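Local atomic coordinates of designed helical repeat protein (PDB entry 5CWG), a protein that has no known natural function, being a de novo designed helical repeat protein built to explore how repeating helices can stack into a stable fold. Residues A[6-11]-A[36-41]; A[43-48]-A[86-91]; A[65-70]-A[79-84]. One frame throughout, in Å; residues are numbered along the deposited sequence. Where two conformers were deposited one is given.

Interaction 1: residues A[6-11]-A[36-41]; sequences EELRER and EAFELV
Arg9 lies across the ring of Phe38, its aliphatic stem covering one face of this buried aromatic side chain. The CB of Arg9 sits 3.6 Å from the centroid of the Phe38 ring and only 5° off the ring normal, a CH-pi contact squarely over that face. CG of Arg9 follows, 3.7 Å from CG of Phe38, because it stands anti to the backbone N of its own residue. CD of Arg9 then passes CD1 of Phe38 at 3.8 Å, and a bend at chi3 turns the guanidinium out of line with the stem. NH1 of Arg9 ends 3.5 Å from OE2 of Glu39, a rather long salt bridge with guanidinium and carboxylate planes 78° apart; the other oxygen of Glu39, OE1, pairs with Arg42. Leu8 meets the rim of the same ring, its CG 3.9 Å from CE2 of Phe38, and both residues also touch Ile60 of helix 53-73. A long side chain, apolar at its base and charged at its tip, thus suits the boundary between core and solvent. Segments 6-11 and 36-41 run at 138° to each other, and helices 3-23 and 27-47 form an antiparallel helical hairpin, an arrangement characteristic of helical repeat folds.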
ATOM      1  N   GLU A   6      -4.801  -4.093 -19.971  1.00 23.28           N
ATOM      2  CA  GLU A   6      -5.484  -5.375 -20.128  1.00 23.85           C
ATOM      3  C   GLU A   6      -4.546  -6.525 -19.792  1.00 21.46           C
ATOM      4  O   GLU A   6      -4.926  -7.463 -19.102  1.00 21.27           O
ATOM      5  CB  GLU A   6      -6.021  -5.547 -21.552  1.00 28.20           C
ATOM      6  CG  GLU A   6      -7.182  -4.647 -21.916  1.00 34.38           C
ATOM      7  CD  GLU A   6      -7.371  -4.556 -23.422  1.00 40.51           C
ATOM      8  OE1 GLU A   6      -7.001  -3.518 -24.017  1.00 41.74           O
ATOM      9  OE2 GLU A   6      -7.879  -5.530 -24.014  1.00 43.85           O
ATOM     10  N   GLU A   7      -3.308  -6.455 -20.259  1.00 20.80           N
ATOM     11  CA  GLU A   7      -2.338  -7.508 -20.022  1.00 18.80           C
ATOM     12  C   GLU A   7      -1.993  -7.563 -18.539  1.00 17.52           C
ATOM     13  O   GLU A   7      -1.860  -8.649 -17.968  1.00 16.78           O
ATOM     14  CB  GLU A   7      -1.103  -7.257 -20.877  1.00 20.54           C
ATOM     15  CG  GLU A   7      -1.423  -7.378 -22.362  1.00 23.17           C
ATOM     16  CD  GLU A   7      -0.475  -6.606 -23.254  1.00 24.83           C
ATOM     17  OE1 GLU A   7       0.630  -6.248 -22.802  1.00 25.55           O
ATOM     18  OE2 GLU A   7      -0.841  -6.344 -24.418  1.00 25.62           O
ATOM     19  N   LEU A   8      -1.887  -6.406 -17.898  1.00 16.73           N
ATOM     20  CA  LEU A   8      -1.591  -6.356 -16.479  1.00 16.74           C
ATOM     21  C   LEU A   8      -2.727  -6.972 -15.667  1.00 15.88           C
ATOM     22  O   LEU A   8      -2.501  -7.725 -14.715  1.00 15.37           O
ATOM     23  CB  LEU A   8      -1.354  -4.921 -16.059  1.00 18.04           C
ATOM     24  CG  LEU A   8      -0.999  -4.682 -14.606  1.00 18.76           C
ATOM     25  CD1 LEU A   8       0.276  -5.425 -14.239  1.00 21.15           C
ATOM     26  CD2 LEU A   8      -0.853  -3.218 -14.300  1.00 18.40           C
ATOM     27  N   ARG A   9      -3.967  -6.640 -16.007  1.00 15.04           N
ATOM     28  CA  ARG A   9      -5.104  -7.219 -15.319  1.00 14.83           C
ATOM     29  C   ARG A   9      -5.070  -8.737 -15.465  1.00 14.25           C
ATOM     30  O   ARG A   9      -5.326  -9.465 -14.499  1.00 15.04           O
ATOM     31  CB  ARG A   9      -6.416  -6.663 -15.855  1.00 15.82           C
ATOM     32  CG  ARG A   9      -7.588  -7.285 -15.141  1.00 18.32           C
ATOM     33  CD  ARG A   9      -8.881  -6.723 -15.535  1.00 23.62           C
ATOM     34  NE  ARG A   9      -9.134  -7.041 -16.920  1.00 26.70           N
ATOM     35  CZ  ARG A   9     -10.268  -6.746 -17.537  1.00 31.07           C
ATOM     36  NH1 ARG A   9     -11.243  -6.133 -16.870  1.00 34.36           N
ATOM     37  NH2 ARG A   9     -10.426  -7.060 -18.819  1.00 34.27           N
ATOM     38  N   GLU A  10      -4.823  -9.229 -16.672  1.00 15.47           N
ATOM     39  CA  GLU A  10      -4.789 -10.677 -16.879  1.00 16.05           C
ATOM     40  C   GLU A  10      -3.699 -11.333 -16.043  1.00 15.34           C
ATOM     41  O   GLU A  10      -3.933 -12.412 -15.508  1.00 15.01           O
ATOM     42  CB  GLU A  10      -4.652 -11.037 -18.357  1.00 18.27           C
ATOM     43  CG  GLU A  10      -5.914 -10.775 -19.177  1.00 25.38           C
ATOM     44  CD  GLU A  10      -7.169 -11.364 -18.526  1.00 31.96           C
ATOM     45  OE1 GLU A  10      -8.192 -10.653 -18.400  1.00 35.90           O
ATOM     46  OE2 GLU A  10      -7.113 -12.547 -18.112  1.00 33.52           O
ATOM     47  N   ARG A  11      -2.547 -10.665 -15.886  1.00 14.70           N
ATOM     48  CA  ARG A  11      -1.469 -11.194 -15.053  1.00 15.33           C
ATOM     49  C   ARG A  11      -1.930 -11.288 -13.614  1.00 13.59           C
ATOM     50  O   ARG A  11      -1.680 -12.298 -12.931  1.00 14.51           O
ATOM     51  CB  ARG A  11      -0.215 -10.313 -15.145  1.00 16.98           C
ATOM     52  CG  ARG A  11       0.541 -10.475 -16.455  1.00 19.84           C
ATOM     53  CD  ARG A  11       1.965  -9.886 -16.411  1.00 22.49           C
ATOM     54  NE  ARG A  11       2.017  -8.430 -16.346  1.00 24.45           N
ATOM     55  CZ  ARG A  11       1.983  -7.626 -17.405  1.00 24.92           C
ATOM     56  NH1 ARG A  11       1.859  -8.136 -18.622  1.00 25.49           N
ATOM     57  NH2 ARG A  11       2.053  -6.302 -17.250  1.00 25.49           N
ATOM     58  N   GLU A  36     -12.037  -7.063  -9.745  1.00 11.69           N
ATOM     59  CA  GLU A  36     -12.530  -5.903  -9.029  1.00 12.13           C
ATOM     60  C   GLU A  36     -11.394  -5.144  -8.346  1.00 10.92           C
ATOM     61  O   GLU A  36     -11.392  -3.898  -8.314  1.00 12.04           O
ATOM     62  CB  GLU A  36     -13.625  -6.320  -8.045  1.00 12.18           C
ATOM     63  CG  GLU A  36     -14.879  -6.758  -8.790  1.00 12.51           C
ATOM     64  CD  GLU A  36     -16.061  -7.080  -7.893  1.00 13.90           C
ATOM     65  OE1 GLU A  36     -15.865  -7.360  -6.694  1.00 14.63           O
ATOM     66  OE2 GLU A  36     -17.185  -7.072  -8.408  1.00 14.47           O
ATOM     67  N   ALA A  37     -10.381  -5.865  -7.859  1.00 11.04           N
ATOM     68  CA  ALA A  37      -9.226  -5.230  -7.261  1.00 10.82           C
ATOM     69  C   ALA A  37      -8.488  -4.390  -8.312  1.00 10.86           C
ATOM     70  O   ALA A  37      -8.072  -3.263  -8.044  1.00 11.36           O
ATOM     71  CB  ALA A  37      -8.286  -6.266  -6.673  1.00 12.06           C
ATOM     72  N   PHE A  38      -8.332  -4.959  -9.503  1.00 11.58           N
ATOM     73  CA  PHE A  38      -7.665  -4.239 -10.579  1.00 11.28           C
ATOM     74  C   PHE A  38      -8.397  -2.943 -10.909  1.00 11.96           C
ATOM     75  O   PHE A  38      -7.789  -1.876 -11.037  1.00 12.50           O
ATOM     76  CB  PHE A  38      -7.518  -5.107 -11.827  1.00 12.29           C
ATOM     77  CG  PHE A  38      -6.795  -4.390 -12.917  1.00 13.27           C
ATOM     78  CD1 PHE A  38      -7.475  -3.627 -13.860  1.00 15.53           C
ATOM     79  CD2 PHE A  38      -5.421  -4.428 -12.980  1.00 15.63           C
ATOM     80  CE1 PHE A  38      -6.792  -2.904 -14.821  1.00 17.62           C
ATOM     81  CE2 PHE A  38      -4.756  -3.733 -13.939  1.00 18.67           C
ATOM     82  CZ  PHE A  38      -5.437  -2.970 -14.857  1.00 18.73           C
ATOM     83  N   GLU A  39      -9.708  -3.024 -11.062  0.57 11.76           N
ATOM     84  CA  GLU A  39     -10.458  -1.838 -11.427  0.57 12.08           C
ATOM     85  C   GLU A  39     -10.395  -0.797 -10.330  0.57 11.06           C
ATOM     86  O   GLU A  39     -10.293   0.402 -10.618  0.57 11.39           O
ATOM     87  CB  GLU A  39     -11.890  -2.194 -11.769  0.57 14.52           C
ATOM     88  CG  GLU A  39     -11.971  -3.045 -12.990  0.57 19.19           C
ATOM     89  CD  GLU A  39     -11.265  -2.438 -14.209  0.57 23.57           C
ATOM     90  OE1 GLU A  39     -11.219  -1.189 -14.353  0.57 28.24           O
ATOM     91  OE2 GLU A  39     -10.767  -3.208 -15.041  0.57 23.13           O
ATOM     92  N   LEU A  40     -10.456  -1.247  -9.079  1.00 11.37           N
ATOM     93  CA  LEU A  40     -10.373  -0.318  -7.957  1.00 10.95           C
ATOM     94  C   LEU A  40      -9.073   0.483  -8.019  1.00 10.65           C
ATOM     95  O   LEU A  40      -9.074   1.702  -7.884  1.00 10.97           O
ATOM     96  CB  LEU A  40     -10.461  -1.080  -6.629  1.00 12.24           C
ATOM     97  CG  LEU A  40     -10.680  -0.159  -5.414  1.00 11.83           C
ATOM     98  CD1 LEU A  40     -12.155   0.222  -5.244  1.00 12.39           C
ATOM     99  CD2 LEU A  40     -10.175  -0.837  -4.155  1.00 13.12           C
ATOM    100  N   VAL A  41      -7.973  -0.227  -8.224  0.59 11.11           N
ATOM    101  CA  VAL A  41      -6.666   0.389  -8.309  0.59 11.52           C
ATOM    102  C   VAL A  41      -6.585   1.326  -9.516  0.59 10.47           C
ATOM    103  O   VAL A  41      -6.097   2.445  -9.417  0.59 10.88           O
ATOM    104  CB  VAL A  41      -5.591  -0.706  -8.402  0.59 14.58           C
ATOM    105  CG1 VAL A  41      -4.270  -0.200  -8.999  0.59 17.26           C
ATOM    106  CG2 VAL A  41      -5.413  -1.349  -7.020  0.59 16.85           C
TER

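Interaction 2: residues A[43-48]-A[86-91]; sequences EAAERA and EAFKRV
Parallel packing of helices two apart in the chain, the stacking that gives a helical repeat protein its layers, brings Ala44 of helix 27-47 against Lys89 of helix 77-98. The methyl CB of Ala44 lies 4.0 Å from CA of Lys89 and equally far from its CG. Alanine suits this place because a single methyl lets the backbones come close, with the CA atoms of Ala44 and Lys89 5.5 Å apart. Lysine in turn offers the flank of its chain: CG is anti to the backbone N (chi1 171°), and the stem runs straight to CE before bending at chi4. That bend directs NZ to its salt-bridge partner Glu93, while CE of Lys89 is left 3.9 Å from NH2 of Arg47, at the edge of the guanidinium. Arg47 was modelled in two conformers and this touch belongs to one of them, so it is less certain than the alanine contacts. The segments run almost parallel, 5° between their directions with axes 9.1 Å apart, as is characteristic of stacked helices in a helical repeat fold. On the inner side Ala45 sets its CB 4.2 Å from CE2 of Phe88, in a contact at the edge of the ring. Phenylalanine fits this buried site by reaching several neighbours at once: its side chain also touches Val55 and Ala59 of helix 53-73 and Ile110 of helix 103-123.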
ATOM      1  N   GLU A  43      -8.961   2.851 -11.289  0.59  9.93           N
ATOM      2  CA  GLU A  43      -9.794   4.036 -11.172  0.59  9.91           C
ATOM      3  C   GLU A  43      -9.227   5.007 -10.143  0.59 10.31           C
ATOM      4  O   GLU A  43      -9.220   6.225 -10.372  0.59 11.69           O
ATOM      5  CB  GLU A  43     -11.242   3.630 -10.871  0.59 10.63           C
ATOM      6  CG  GLU A  43     -11.892   2.871 -12.042  0.59 14.80           C
ATOM      7  CD  GLU A  43     -13.336   2.419 -11.816  0.59 19.27           C
ATOM      8  OE1 GLU A  43     -14.039   2.225 -12.836  0.59 24.92           O
ATOM      9  OE2 GLU A  43     -13.786   2.254 -10.658  0.59 19.26           O
ATOM     10  N   ALA A  44      -8.743   4.499  -9.013  1.00 10.42           N
ATOM     11  CA  ALA A  44      -8.178   5.366  -8.020  1.00 10.61           C
ATOM     12  C   ALA A  44      -6.950   6.114  -8.569  1.00 10.79           C
ATOM     13  O   ALA A  44      -6.776   7.328  -8.340  1.00 11.53           O
ATOM     14  CB  ALA A  44      -7.851   4.611  -6.750  1.00 11.42           C
ATOM     15  N   ALA A  45      -6.075   5.391  -9.263  1.00 10.68           N
ATOM     16  CA  ALA A  45      -4.902   6.012  -9.848  1.00 11.39           C
ATOM     17  C   ALA A  45      -5.293   7.066 -10.894  1.00 11.32           C
ATOM     18  O   ALA A  45      -4.707   8.145 -10.954  1.00 11.26           O
ATOM     19  CB  ALA A  45      -4.013   4.954 -10.459  1.00 11.25           C
ATOM     20  N   GLU A  46      -6.288   6.736 -11.710  1.00 11.26           N
ATOM     21  CA  GLU A  46      -6.739   7.676 -12.736  1.00 11.88           C
ATOM     22  C   GLU A  46      -7.265   8.960 -12.114  1.00 11.54           C
ATOM     23  O   GLU A  46      -6.907  10.051 -12.564  1.00 12.37           O
ATOM     24  CB  GLU A  46      -7.806   7.025 -13.602  1.00 13.18           C
ATOM     25  CG  GLU A  46      -7.301   6.003 -14.569  1.00 17.82           C
ATOM     26  CD  GLU A  46      -8.374   5.173 -15.251  1.00 24.11           C
ATOM     27  OE1 GLU A  46      -9.574   5.296 -14.907  1.00 28.17           O
ATOM     28  OE2 GLU A  46      -8.011   4.375 -16.149  1.00 24.57           O
ATOM     29  N   ARG A  47      -8.102   8.852 -11.090  0.66 10.97           N
ATOM     30  CA  ARG A  47      -8.642  10.048 -10.450  0.66 11.88           C
ATOM     31  C   ARG A  47      -7.557  10.918  -9.828  0.66 12.25           C
ATOM     32  O   ARG A  47      -7.668  12.147  -9.788  0.66 14.93           O
ATOM     33  CB  ARG A  47      -9.677   9.674  -9.381  0.66 13.60           C
ATOM     34  CG  ARG A  47     -10.918   9.016  -9.921  0.66 14.47           C
ATOM     35  CD  ARG A  47     -11.983   8.896  -8.846  0.66 16.09           C
ATOM     36  NE  ARG A  47     -11.620   7.998  -7.749  0.66 15.79           N
ATOM     37  CZ  ARG A  47     -11.873   6.688  -7.745  0.66 15.87           C
ATOM     38  NH1 ARG A  47     -12.484   6.108  -8.763  0.66 18.90           N
ATOM     39  NH2 ARG A  47     -11.531   5.942  -6.717  0.66 14.85           N
ATOM     40  N   ALA A  48      -6.481  10.282  -9.351  1.00 11.53           N
ATOM     41  CA  ALA A  48      -5.398  10.986  -8.698  1.00 12.17           C
ATOM     42  C   ALA A  48      -4.333  11.488  -9.706  1.00 12.87           C
ATOM     43  O   ALA A  48      -3.349  12.100  -9.298  1.00 15.22           O
ATOM     44  CB  ALA A  48      -4.721  10.086  -7.622  1.00 11.99           C
ATOM     45  N   GLU A  86      -7.665  -1.955  -1.620  1.00  9.97           N
ATOM     46  CA  GLU A  86      -8.203  -0.849  -0.835  1.00 10.31           C
ATOM     47  C   GLU A  86      -7.088  -0.006  -0.229  1.00 10.35           C
ATOM     48  O   GLU A  86      -7.211   1.223  -0.149  1.00 11.11           O
ATOM     49  CB  GLU A  86      -9.117  -1.384   0.274  1.00 11.33           C
ATOM     50  CG  GLU A  86     -10.402  -2.025  -0.213  1.00 11.51           C
ATOM     51  CD  GLU A  86     -11.522  -1.081  -0.579  1.00 12.18           C
ATOM     52  OE1 GLU A  86     -11.289   0.139  -0.691  1.00 13.65           O
ATOM     53  OE2 GLU A  86     -12.653  -1.581  -0.812  1.00 12.42           O
ATOM     54  N   ALA A  87      -5.982  -0.635   0.165  1.00 10.60           N
ATOM     55  CA  ALA A  87      -4.872   0.101   0.730  1.00 11.33           C
ATOM     56  C   ALA A  87      -4.247   1.038  -0.322  1.00 10.46           C
ATOM     57  O   ALA A  87      -3.946   2.197  -0.043  1.00 11.52           O
ATOM     58  CB  ALA A  87      -3.816  -0.835   1.260  1.00 12.70           C
ATOM     59  N   PHE A  88      -4.056   0.527  -1.534  1.00 10.68           N
ATOM     60  CA  PHE A  88      -3.569   1.375  -2.603  1.00 10.76           C
ATOM     61  C   PHE A  88      -4.525   2.542  -2.847  1.00 10.50           C
ATOM     62  O   PHE A  88      -4.110   3.666  -3.073  1.00 10.89           O
ATOM     63  CB  PHE A  88      -3.335   0.587  -3.887  1.00 11.75           C
ATOM     64  CG  PHE A  88      -2.945   1.476  -5.028  1.00 12.25           C
ATOM     65  CD1 PHE A  88      -1.622   1.892  -5.207  1.00 14.77           C
ATOM     66  CD2 PHE A  88      -3.899   1.972  -5.886  1.00 11.48           C
ATOM     67  CE1 PHE A  88      -1.294   2.751  -6.219  1.00 16.21           C
ATOM     68  CE2 PHE A  88      -3.551   2.879  -6.891  1.00 12.43           C
ATOM     69  CZ  PHE A  88      -2.267   3.234  -7.062  1.00 14.31           C
ATOM     70  N   LYS A  89      -5.824   2.257  -2.876  1.00 10.59           N
ATOM     71  CA  LYS A  89      -6.812   3.309  -3.103  1.00  9.86           C
ATOM     72  C   LYS A  89      -6.639   4.433  -2.077  1.00 10.71           C
ATOM     73  O   LYS A  89      -6.710   5.617  -2.415  1.00 10.99           O
ATOM     74  CB  LYS A  89      -8.217   2.728  -3.104  1.00 10.89           C
ATOM     75  CG  LYS A  89      -9.351   3.747  -3.118  1.00 11.44           C
ATOM     76  CD  LYS A  89     -10.694   3.051  -3.391  1.00 14.16           C
ATOM     77  CE  LYS A  89     -11.911   3.931  -3.445  1.00 15.06           C
ATOM     78  NZ  LYS A  89     -12.271   4.424  -2.139  1.00 17.19           N
ATOM     79  N   ARG A  90      -6.429   4.092  -0.813  1.00 10.70           N
ATOM     80  CA  ARG A  90      -6.181   5.102   0.196  1.00 11.59           C
ATOM     81  C   ARG A  90      -4.946   5.935  -0.069  1.00 11.79           C
ATOM     82  O   ARG A  90      -4.938   7.136   0.155  1.00 12.10           O
ATOM     83  CB  ARG A  90      -6.151   4.474   1.590  1.00 15.30           C
ATOM     84  CG  ARG A  90      -7.534   3.901   2.012  1.00 17.58           C
ATOM     85  CD  ARG A  90      -7.621   3.519   3.493  1.00 26.63           C
ATOM     86  NE  ARG A  90      -6.686   2.465   3.873  1.00 29.86           N
ATOM     87  CZ  ARG A  90      -6.920   1.163   3.739  1.00 30.82           C
ATOM     88  NH1 ARG A  90      -8.062   0.738   3.222  1.00 30.82           N
ATOM     89  NH2 ARG A  90      -6.004   0.278   4.102  1.00 32.54           N
ATOM     90  N   VAL A  91      -3.886   5.295  -0.545  1.00 11.38           N
ATOM     91  CA  VAL A  91      -2.675   6.022  -0.911  1.00 11.94           C
ATOM     92  C   VAL A  91      -2.961   7.002  -2.049  1.00 10.73           C
ATOM     93  O   VAL A  91      -2.545   8.176  -1.989  1.00 11.63           O
ATOM     94  CB  VAL A  91      -1.538   5.050  -1.269  1.00 14.36           C
ATOM     95  CG1 VAL A  91      -0.375   5.765  -1.897  1.00 15.09           C
ATOM     96  CG2 VAL A  91      -1.017   4.354  -0.008  1.00 18.58           C
TER

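Interaction 3: residues A[65-70]-A[79-84]; sequences EVVENA and EAARAA. With EDO (1,2-ethanediol), chain B.
Ala70 and Ala80 meet methyl to methyl, CB to CB at 3.6 Å, where two helices approach closely, which suits the small alanine side chains. Val66 fills the next space with both branches: CG1 of Val66 comes within 3.8 Å of the carbonyl O of Ala80, while CB and CG2 of Val66 each lie 4.0 Å from CB of Ala84. Val67 places CG2 3.7 Å from CB of Ala81; this branch, anti to the carbonyl carbon, is the one that meets the alanine. Small alanines opposite beta-branched valines thus allow an axis separation of 8.5 Å. Beyond this core, Val117 of helix 103-123 touches Val66, and Ile127 of helix 127-148 touches Ala80. Farther out, extended Arg82 gives NH1 to O1 of 1,2-ethanediol, probably from the crystallisation liquor, at 2.8 Å and 157°, the oxygen lying at the guanidinium edge; NH2 is bound to Glu36. A leucine in place of Arg82 would probably leave the Glu36 carboxylate without this salt-bridge mate and the diol without its donor. The segments run nearly antiparallel, at 151°, and their close alanine-valine interface joins helices 53-73 and 77-98 as the two arms of a hairpin, as found in helical repeat folds.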
ATOM      1  N   GLU A  65       1.967  -9.588  -3.913  1.00 12.24           N
ATOM      2  CA  GLU A  65       2.779  -9.973  -2.770  1.00 13.42           C
ATOM      3  C   GLU A  65       1.922 -10.258  -1.546  1.00 12.36           C
ATOM      4  O   GLU A  65       2.166 -11.210  -0.819  1.00 13.10           O
ATOM      5  CB  GLU A  65       3.849  -8.917  -2.543  1.00 16.95           C
ATOM      6  CG  GLU A  65       4.849  -8.919  -3.741  1.00 22.10           C
ATOM      7  CD  GLU A  65       6.033  -7.966  -3.611  1.00 28.96           C
ATOM      8  OE1 GLU A  65       6.791  -7.811  -4.599  1.00 32.33           O
ATOM      9  OE2 GLU A  65       6.258  -7.428  -2.516  1.00 32.73           O
ATOM     10  N   VAL A  66       0.873  -9.466  -1.343  1.00 11.66           N
ATOM     11  CA  VAL A  66      -0.029  -9.706  -0.224  1.00 11.79           C
ATOM     12  C   VAL A  66      -0.756 -11.031  -0.401  1.00 10.49           C
ATOM     13  O   VAL A  66      -0.925 -11.793   0.552  1.00 12.01           O
ATOM     14  CB  VAL A  66      -1.001  -8.519  -0.029  1.00 11.84           C
ATOM     15  CG1 VAL A  66      -2.055  -8.854   1.014  1.00 12.54           C
ATOM     16  CG2 VAL A  66      -0.218  -7.291   0.384  1.00 12.91           C
ATOM     17  N   VAL A  67      -1.172 -11.336  -1.622  1.00 10.74           N
ATOM     18  CA  VAL A  67      -1.835 -12.601  -1.944  1.00 10.97           C
ATOM     19  C   VAL A  67      -0.884 -13.799  -1.774  1.00 11.29           C
ATOM     20  O   VAL A  67      -1.271 -14.823  -1.215  1.00 11.57           O
ATOM     21  CB  VAL A  67      -2.439 -12.555  -3.375  1.00 11.53           C
ATOM     22  CG1 VAL A  67      -2.692 -13.934  -3.937  1.00 12.99           C
ATOM     23  CG2 VAL A  67      -3.668 -11.702  -3.372  1.00 11.85           C
ATOM     24  N   GLU A  68       0.348 -13.673  -2.242  1.00 11.34           N
ATOM     25  CA  GLU A  68       1.302 -14.759  -2.102  1.00 11.94           C
ATOM     26  C   GLU A  68       1.608 -15.020  -0.629  1.00 12.41           C
ATOM     27  O   GLU A  68       1.712 -16.176  -0.190  1.00 13.63           O
ATOM     28  CB  GLU A  68       2.566 -14.449  -2.910  1.00 13.44           C
ATOM     29  CG  GLU A  68       2.289 -14.580  -4.399  1.00 13.62           C
ATOM     30  CD  GLU A  68       3.434 -14.146  -5.296  1.00 15.47           C
ATOM     31  OE1 GLU A  68       4.332 -13.431  -4.837  1.00 16.94           O
ATOM     32  OE2 GLU A  68       3.379 -14.459  -6.500  1.00 16.41           O
ATOM     33  N   ASN A  69       1.747 -13.971   0.161  0.54 11.72           N
ATOM     34  CA  ASN A  69       1.963 -14.161   1.580  0.54 12.55           C
ATOM     35  C   ASN A  69       0.710 -14.670   2.288  0.54 12.08           C
ATOM     36  O   ASN A  69       0.812 -15.350   3.311  0.54 13.83           O
ATOM     37  CB  ASN A  69       2.459 -12.875   2.217  0.54 15.26           C
ATOM     38  CG  ASN A  69       3.530 -13.119   3.235  0.54 17.06           C
ATOM     39  OD1 ASN A  69       4.457 -13.916   3.011  0.54 18.93           O
ATOM     40  ND2 ASN A  69       3.434 -12.428   4.349  0.54 18.22           N
ATOM     41  N   ALA A  70      -0.470 -14.379   1.744  1.00 12.14           N
ATOM     42  CA  ALA A  70      -1.708 -14.915   2.302  1.00 12.23           C
ATOM     43  C   ALA A  70      -1.726 -16.430   2.136  1.00 12.03           C
ATOM     44  O   ALA A  70      -2.153 -17.158   3.024  1.00 13.10           O
ATOM     45  CB  ALA A  70      -2.924 -14.267   1.633  1.00 13.09           C
ATOM     46  N   GLU A  79     -10.040 -12.124   0.093  0.67 12.81           N
ATOM     47  CA  GLU A  79     -10.079 -11.024   1.023  0.67 12.41           C
ATOM     48  C   GLU A  79      -8.744 -10.291   1.056  0.67 11.39           C
ATOM     49  O   GLU A  79      -8.700  -9.075   1.169  0.67 12.04           O
ATOM     50  CB  GLU A  79     -10.512 -11.513   2.399  0.67 15.46           C
ATOM     51  CG  GLU A  79     -11.993 -11.967   2.452  0.67 19.40           C
ATOM     52  CD  GLU A  79     -12.402 -12.580   3.778  0.67 26.81           C
ATOM     53  OE1 GLU A  79     -13.595 -12.942   3.928  0.67 30.27           O
ATOM     54  OE2 GLU A  79     -11.542 -12.720   4.672  0.67 27.55           O
ATOM     55  N   ALA A  80      -7.654 -11.039   0.954  1.00 11.88           N
ATOM     56  CA  ALA A  80      -6.330 -10.437   0.940  1.00 12.02           C
ATOM     57  C   ALA A  80      -6.141  -9.525  -0.278  1.00 11.93           C
ATOM     58  O   ALA A  80      -5.636  -8.404  -0.158  1.00 12.34           O
ATOM     59  CB  ALA A  80      -5.234 -11.535   0.967  1.00 12.14           C
ATOM     60  N   ALA A  81      -6.565  -9.998  -1.441  1.00 10.96           N
ATOM     61  CA  ALA A  81      -6.457  -9.201  -2.660  1.00 10.26           C
ATOM     62  C   ALA A  81      -7.249  -7.916  -2.531  1.00 10.16           C
ATOM     63  O   ALA A  81      -6.792  -6.830  -2.924  1.00 10.95           O
ATOM     64  CB  ALA A  81      -6.932  -9.994  -3.830  1.00 11.56           C
ATOM     65  N   ARG A  82      -8.474  -8.007  -2.034  1.00 10.41           N
ATOM     66  CA  ARG A  82      -9.329  -6.847  -1.893  1.00 10.97           C
ATOM     67  C   ARG A  82      -8.729  -5.858  -0.916  1.00 10.86           C
ATOM     68  O   ARG A  82      -8.752  -4.647  -1.154  1.00 11.29           O
ATOM     69  CB  ARG A  82     -10.750  -7.259  -1.501  1.00 11.73           C
ATOM     70  CG  ARG A  82     -11.473  -8.037  -2.560  1.00 12.99           C
ATOM     71  CD  ARG A  82     -12.898  -8.414  -2.104  1.00 14.28           C
ATOM     72  NE  ARG A  82     -13.632  -9.176  -3.118  1.00 14.97           N
ATOM     73  CZ  ARG A  82     -14.209  -8.645  -4.204  1.00 14.13           C
ATOM     74  NH1 ARG A  82     -14.158  -7.338  -4.411  1.00 14.01           N
ATOM     75  NH2 ARG A  82     -14.821  -9.436  -5.080  1.00 14.64           N
ATOM     76  N   ALA A  83      -8.207  -6.349   0.211  1.00 10.75           N
ATOM     77  CA  ALA A  83      -7.634  -5.465   1.204  1.00 10.96           C
ATOM     78  C   ALA A  83      -6.413  -4.711   0.664  1.00 11.22           C
ATOM     79  O   ALA A  83      -6.189  -3.520   0.987  1.00 11.30           O
ATOM     80  CB  ALA A  83      -7.279  -6.242   2.477  1.00 12.87           C
ATOM     81  N   ALA A  84      -5.560  -5.413  -0.073  1.00 11.22           N
ATOM     82  CA  ALA A  84      -4.403  -4.761  -0.686  1.00 11.59           C
ATOM     83  C   ALA A  84      -4.834  -3.646  -1.646  1.00 11.09           C
ATOM     84  O   ALA A  84      -4.242  -2.572  -1.671  1.00 11.33           O
ATOM     85  CB  ALA A  84      -3.533  -5.786  -1.382  1.00 11.88           C
TER
HETATM   86  C1  EDO B 301     -12.180  -4.219  -3.529  1.00 16.45           C
HETATM   87  O1  EDO B 301     -13.134  -5.114  -2.962  1.00 16.10           O
HETATM   88  C2  EDO B 301     -12.283  -4.267  -5.029  1.00 18.15           C
HETATM   89  O2  EDO B 301     -13.582  -3.854  -5.473  1.00 21.14           O

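From the N terminus, helix 3-23 turns back as helix 27-47, and interaction 1 closes this first hairpin over 24 intervening residues. Farther along helix 27-47, interaction 2 opens a longer loop that ends on helix 77-98 and so ties the first hairpin to the second. Within that loop falls interaction 3, the short closure of helices 53-73 and 77-98; no two loops cross. Interactions 1 and 2 share helix 27-47 and meet where Leu40 packs on Lys89 and Glu86. Interactions 2 and 3 share helix 77-98, while the Glu36 to Arg82 salt bridge joins interactions 1 and 3. Two hairpin closures and one layer contact together bind the first four helices.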